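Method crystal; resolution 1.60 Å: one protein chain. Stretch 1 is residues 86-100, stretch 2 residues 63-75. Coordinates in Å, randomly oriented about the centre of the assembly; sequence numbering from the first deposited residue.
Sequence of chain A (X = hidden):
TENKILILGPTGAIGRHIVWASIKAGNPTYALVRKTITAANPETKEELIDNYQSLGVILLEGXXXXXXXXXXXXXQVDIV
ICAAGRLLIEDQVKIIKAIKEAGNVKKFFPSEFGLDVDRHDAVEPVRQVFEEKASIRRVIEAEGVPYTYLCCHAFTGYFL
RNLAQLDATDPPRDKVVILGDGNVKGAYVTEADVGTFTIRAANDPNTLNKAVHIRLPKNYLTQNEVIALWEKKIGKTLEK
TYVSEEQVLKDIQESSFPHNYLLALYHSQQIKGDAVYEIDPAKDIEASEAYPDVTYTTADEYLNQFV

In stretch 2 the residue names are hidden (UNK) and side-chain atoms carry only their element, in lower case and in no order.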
# COMPACT_ATOMS: atom_id res chain seq x y z
N ARG A 86 0.04 0.53 -11.53
CA ARG A 86 0.58 0.92 -12.84
C ARG A 86 0.83 2.41 -12.99
O ARG A 86 1.76 2.82 -13.68
CB ARG A 86 -0.38 0.47 -13.95
CG ARG A 86 0.11 0.79 -15.36
CD ARG A 86 -0.91 0.38 -16.42
NE ARG A 86 -2.02 1.33 -16.53
CZ ARG A 86 -1.92 2.54 -17.09
NH1 ARG A 86 -2.97 3.34 -17.15
NH2 ARG A 86 -0.75 2.94 -17.58
N LEU A 87 -0.01 3.23 -12.36
CA LEU A 87 0.14 4.68 -12.46
C LEU A 87 1.50 5.15 -11.95
O LEU A 87 1.99 4.67 -10.93
CB LEU A 87 -0.98 5.37 -11.69
CG LEU A 87 -2.41 5.04 -12.12
CD1 LEU A 87 -3.41 5.71 -11.19
CD2 LEU A 87 -2.63 5.48 -13.57
N LEU A 88 2.11 6.08 -12.68
CA LEU A 88 3.41 6.63 -12.29
C LEU A 88 3.25 7.61 -11.14
O LEU A 88 2.32 8.42 -11.13
CB LEU A 88 4.05 7.35 -13.47
CG LEU A 88 4.43 6.49 -14.67
CD1 LEU A 88 4.92 7.39 -15.80
CD2 LEU A 88 5.50 5.50 -14.27
N ILE A 89 4.16 7.55 -10.18
CA ILE A 89 4.09 8.45 -9.04
C ILE A 89 4.06 9.90 -9.51
O ILE A 89 3.21 10.68 -9.09
CB ILE A 89 5.29 8.24 -8.10
CG1 ILE A 89 5.21 6.85 -7.47
CG2 ILE A 89 5.32 9.30 -7.01
CD1 ILE A 89 3.93 6.60 -6.69
N GLU A 90 4.98 10.25 -10.40
CA GLU A 90 5.07 11.62 -10.89
C GLU A 90 3.83 12.14 -11.61
O GLU A 90 3.64 13.35 -11.70
CB GLU A 90 6.30 11.77 -11.80
CG GLU A 90 6.32 10.86 -13.02
CD GLU A 90 6.92 9.49 -12.76
OE1 GLU A 90 7.23 8.79 -13.74
OE2 GLU A 90 7.08 9.10 -11.57
N ASP A 91 2.99 11.24 -12.12
CA ASP A 91 1.78 11.67 -12.81
C ASP A 91 0.72 12.24 -11.86
O ASP A 91 -0.28 12.80 -12.29
CB ASP A 91 1.18 10.54 -13.64
CG ASP A 91 1.86 10.39 -15.00
OD1 ASP A 91 2.51 11.36 -15.45
OD2 ASP A 91 1.74 9.31 -15.62
N GLN A 92 0.95 12.12 -10.55
CA GLN A 92 -0.01 12.66 -9.61
C GLN A 92 -0.01 14.18 -9.68
O GLN A 92 -0.89 14.84 -9.13
CB GLN A 92 0.30 12.19 -8.19
CG GLN A 92 0.04 10.70 -8.01
CD GLN A 92 0.41 10.20 -6.64
OE1 GLN A 92 -0.45 10.06 -5.76
NE2 GLN A 92 1.69 9.93 -6.44
N VAL A 93 0.99 14.75 -10.36
CA VAL A 93 1.05 16.19 -10.54
C VAL A 93 -0.14 16.57 -11.40
O VAL A 93 -0.79 17.59 -11.17
CB VAL A 93 2.34 16.61 -11.28
CG1 VAL A 93 2.28 18.09 -11.64
CG2 VAL A 93 3.55 16.34 -10.40
N LYS A 94 -0.43 15.74 -12.39
CA LYS A 94 -1.55 15.96 -13.29
C LYS A 94 -2.86 15.79 -12.52
O LYS A 94 -3.82 16.53 -12.74
CB LYS A 94 -1.48 14.98 -14.46
CG LYS A 94 -0.19 15.12 -15.27
CD LYS A 94 0.06 13.90 -16.15
CE LYS A 94 1.35 14.07 -16.95
NZ LYS A 94 1.69 12.87 -17.75
N ILE A 95 -2.90 14.81 -11.62
CA ILE A 95 -4.10 14.58 -10.84
C ILE A 95 -4.39 15.77 -9.92
O ILE A 95 -5.54 16.19 -9.78
CB ILE A 95 -3.97 13.31 -9.98
CG1 ILE A 95 -3.82 12.08 -10.88
CG2 ILE A 95 -5.20 13.17 -9.08
CD1 ILE A 95 -5.02 11.81 -11.74
N ILE A 96 -3.35 16.30 -9.29
CA ILE A 96 -3.49 17.44 -8.39
C ILE A 96 -3.97 18.67 -9.16
O ILE A 96 -4.80 19.44 -8.67
CB ILE A 96 -2.15 17.75 -7.68
CG1 ILE A 96 -1.80 16.61 -6.72
CG2 ILE A 96 -2.25 19.06 -6.90
CD1 ILE A 96 -2.83 16.40 -5.63
N LYS A 97 -3.46 18.84 -10.38
CA LYS A 97 -3.88 19.97 -11.21
C LYS A 97 -5.38 19.86 -11.46
O LYS A 97 -6.11 20.85 -11.35
CB LYS A 97 -3.13 19.97 -12.54
CG LYS A 97 -3.49 21.13 -13.46
CD LYS A 97 -2.72 21.05 -14.77
CE LYS A 97 -3.04 22.24 -15.68
NZ LYS A 97 -4.49 22.33 -16.02
N ALA A 98 -5.84 18.66 -11.78
CA ALA A 98 -7.26 18.44 -12.04
C ALA A 98 -8.10 18.65 -10.78
O ALA A 98 -9.20 19.20 -10.85
CB ALA A 98 -7.49 17.03 -12.61
N ILE A 99 -7.58 18.22 -9.64
CA ILE A 99 -8.27 18.38 -8.36
C ILE A 99 -8.47 19.87 -8.05
O ILE A 99 -9.55 20.30 -7.65
CB ILE A 99 -7.47 17.73 -7.20
CG1 ILE A 99 -7.51 16.21 -7.34
CG2 ILE A 99 -8.01 18.18 -5.85
CD1 ILE A 99 -8.89 15.63 -7.21
N LYS A 100 -7.41 20.65 -8.24
CA LYS A 100 -7.46 22.08 -7.98
C LYS A 100 -8.50 22.77 -8.86
O LYS A 100 -9.23 23.65 -8.40
CB LYS A 100 -6.08 22.71 -8.23
CG LYS A 100 -4.99 22.22 -7.29
CD LYS A 100 -5.24 22.68 -5.85
CE LYS A 100 -5.14 24.19 -5.73
NZ LYS A 100 -5.39 24.66 -4.34
N UNK A 63 -8.87 9.28 -18.47
CA UNK A 63 -7.48 8.85 -18.38
C UNK A 63 -6.67 9.91 -17.64
O UNK A 63 -6.78 11.10 -17.92
o UNK A 63 -4.68 9.05 -20.52
o UNK A 63 -4.96 7.50 -18.99
c UNK A 63 -5.41 8.37 -19.76
c UNK A 63 -6.91 8.63 -19.78
N UNK A 64 -5.85 9.46 -16.69
CA UNK A 64 -5.01 10.36 -15.91
C UNK A 64 -4.28 11.34 -16.82
O UNK A 64 -3.94 12.45 -16.41
c UNK A 64 -5.69 9.03 -13.28
c UNK A 64 -3.17 10.52 -14.21
c UNK A 64 -3.97 9.57 -15.09
c UNK A 64 -4.66 8.50 -14.25
N UNK A 65 -4.03 10.93 -18.06
CA UNK A 65 -3.33 11.77 -19.02
C UNK A 65 -4.24 12.63 -19.89
O UNK A 65 -3.79 13.28 -20.82
n UNK A 65 -0.07 10.66 -19.35
o UNK A 65 -1.56 9.36 -18.29
c UNK A 65 -2.41 10.92 -19.90
c UNK A 65 -1.31 10.24 -19.11
N UNK A 66 -5.54 12.61 -19.58
CA UNK A 66 -6.50 13.41 -20.32
C UNK A 66 -7.17 14.34 -19.31
O UNK A 66 -8.21 14.02 -18.73
o UNK A 66 -9.24 12.65 -22.67
o UNK A 66 -8.39 14.54 -21.94
c UNK A 66 -7.54 12.52 -21.00
c UNK A 66 -8.45 13.29 -21.93
N UNK A 67 -6.55 15.50 -19.11
CA UNK A 67 -7.02 16.50 -18.15
C UNK A 67 -8.52 16.76 -18.13
O UNK A 67 -9.13 16.78 -17.06
c UNK A 67 -6.56 18.86 -17.33
c UNK A 67 -7.53 20.65 -16.48
n UNK A 67 -7.44 19.90 -17.57
c UNK A 67 -6.26 17.81 -18.36
c UNK A 67 -6.13 19.01 -16.06
n UNK A 67 -6.74 20.13 -15.55
N UNK A 68 -9.11 16.96 -19.31
CA UNK A 68 -10.55 17.23 -19.40
C UNK A 68 -11.39 16.13 -18.76
O UNK A 68 -12.31 16.42 -18.00
c UNK A 68 -10.43 18.64 -21.53
c UNK A 68 -10.96 18.82 -22.94
o UNK A 68 -11.55 19.88 -23.22
c UNK A 68 -10.98 17.40 -20.85
o UNK A 68 -10.80 17.89 -23.76
N UNK A 69 -11.07 14.88 -19.08
CA UNK A 69 -11.82 13.75 -18.54
C UNK A 69 -11.59 13.65 -17.04
O UNK A 69 -12.50 13.30 -16.29
c UNK A 69 -11.39 12.43 -19.20
o UNK A 69 -10.03 12.15 -18.86
c UNK A 69 -11.53 12.52 -20.71
N UNK A 70 -10.37 13.96 -16.60
CA UNK A 70 -10.02 13.90 -15.18
C UNK A 70 -10.85 14.88 -14.37
O UNK A 70 -11.47 14.51 -13.38
c UNK A 70 -8.16 12.47 -13.25
c UNK A 70 -8.54 14.23 -14.99
c UNK A 70 -7.61 13.11 -14.52
c UNK A 70 -6.23 13.70 -14.26
N UNK A 71 -10.86 16.15 -14.79
CA UNK A 71 -11.63 17.17 -14.09
C UNK A 71 -13.11 16.81 -14.08
O UNK A 71 -13.77 16.93 -13.05
c UNK A 71 -11.46 18.55 -14.76
c UNK A 71 -10.01 19.00 -14.68
c UNK A 71 -12.37 19.57 -14.09
N UNK A 72 -13.63 16.35 -15.22
CA UNK A 72 -15.04 15.99 -15.32
C UNK A 72 -15.42 14.87 -14.36
O UNK A 72 -16.51 14.89 -13.77
c UNK A 72 -15.37 15.56 -16.75
c UNK A 72 -18.56 14.29 -18.55
c UNK A 72 -16.83 15.16 -16.95
c UNK A 72 -17.10 14.70 -18.37
n UNK A 72 -18.95 13.15 -17.67
N UNK A 73 -14.53 13.90 -14.19
CA UNK A 73 -14.79 12.77 -13.30
C UNK A 73 -14.73 13.22 -11.85
O UNK A 73 -15.61 12.91 -11.05
c UNK A 73 -13.76 11.67 -13.55
N UNK A 74 -13.68 13.96 -11.51
CA UNK A 74 -13.48 14.44 -10.15
C UNK A 74 -14.60 15.35 -9.65
O UNK A 74 -14.94 15.34 -8.46
c UNK A 74 -12.11 15.16 -10.03
c UNK A 74 -9.59 14.75 -10.28
c UNK A 74 -11.97 15.81 -8.66
c UNK A 74 -10.98 14.15 -10.26
N UNK A 75 -15.19 16.13 -10.55
CA UNK A 75 -16.28 17.02 -10.16
C UNK A 75 -17.51 16.25 -9.68
O UNK A 75 -18.39 16.81 -9.02
n UNK A 75 -16.37 22.06 -11.54
c UNK A 75 -15.74 21.34 -12.69
c UNK A 75 -15.78 19.12 -11.54
c UNK A 75 -16.24 19.91 -12.75
c UNK A 75 -16.68 17.92 -11.33
O HOH W 1 -2.66 6.03 -18.13

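Position 63 has two side-chain carbons, the second carrying two oxygens. A water links one of these oxygens to Arg 86. This is Asp 63. The water O lies 2.9 Å from Asp 63 OD1, to which it donates, and 2.9 Å from Arg 86 NH1, from which it accepts. The backbone O of Asp 63 accepts a hydrogen bond from the N of position 66, closing a type I turn.

Position 64 has four carbons, forked at the first, with one arm two carbons long. It points toward stretch 1 and meets Leu 87, Asp 91 and Ile 95. It is Ile 64. Its CD1 lies 3.2 Å from Ile 95 CD1, and its CG1 lies 3.7 Å from Leu 87 CD2.

Position 65 has two carbons, the second carrying one oxygen and one nitrogen. It lies near Lys 94, whose NZ forms a salt bridge with Asp 91 OD1 at 2.9 Å. This is an amide, Asn 65.

Position 66 again has two carbons and a terminal pair of oxygens. It touches nothing on stretch 1. Asp 66 holds the N-cap position of the helix.

Position 67 has one carbon, then a five-membered ring of three carbons and two nitrogens. Lys 97 NZ lies over one face of the ring, and Ala 98 approaches it obliquely. This is His 67.

Position 68 has three carbons, the third carrying two oxygens. Its CB points away from stretch 1. It is Glu 68.

Position 69 has one carbon bearing one oxygen and one carbon. It reaches nothing on stretch 1. It is Thr 69. OG1 accepts from Asp 63 N at 3.1 Å and donates to Asp 66 O at 2.6 Å, tying the turn to the helix.

Position 70 has four carbons, forked at the second, and reaches Ile 95 and Ala 98. It is Leu 70, with CD1 3.4 Å from Ile 95 CD1.

Position 71 has three carbons, forked at the first, and packs against Ala 98. It is Val 71. Its CG2 lies 3.8 Å from Ala 98 CB.

Position 72 has four carbons in a row ending in nitrogen. It is exposed and out of reach of stretch 1. It is Lys 72.

Position 73 has a single carbon, also out of reach. It is Ala 73.

Position 74 has four carbons, forked at the first, with one two-carbon arm. It packs against Ala 98 and Ile 99. It is Ile 74. Its CD1 lies 3.3 Å from Ile 99 CD1.

Position 75 repeats the four-carbon row ending in nitrogen. It makes no contact with stretch 1. It is Lys 75.

The helices cross at -53°, with axes 8.7 Å apart at closest approach. Ala 98 is the knob, seated among His 67, Leu 70, Val 71 and Ile 74. Its small side chain accompanies a close backbone approach, 5.0 Å between Ala 98 CA and Val 71 CA. Apolar packing by Ile 64, Leu 70 and Ile 74 extends the contact.

Stretch 2 (63-75) DINDHETLVKAIK
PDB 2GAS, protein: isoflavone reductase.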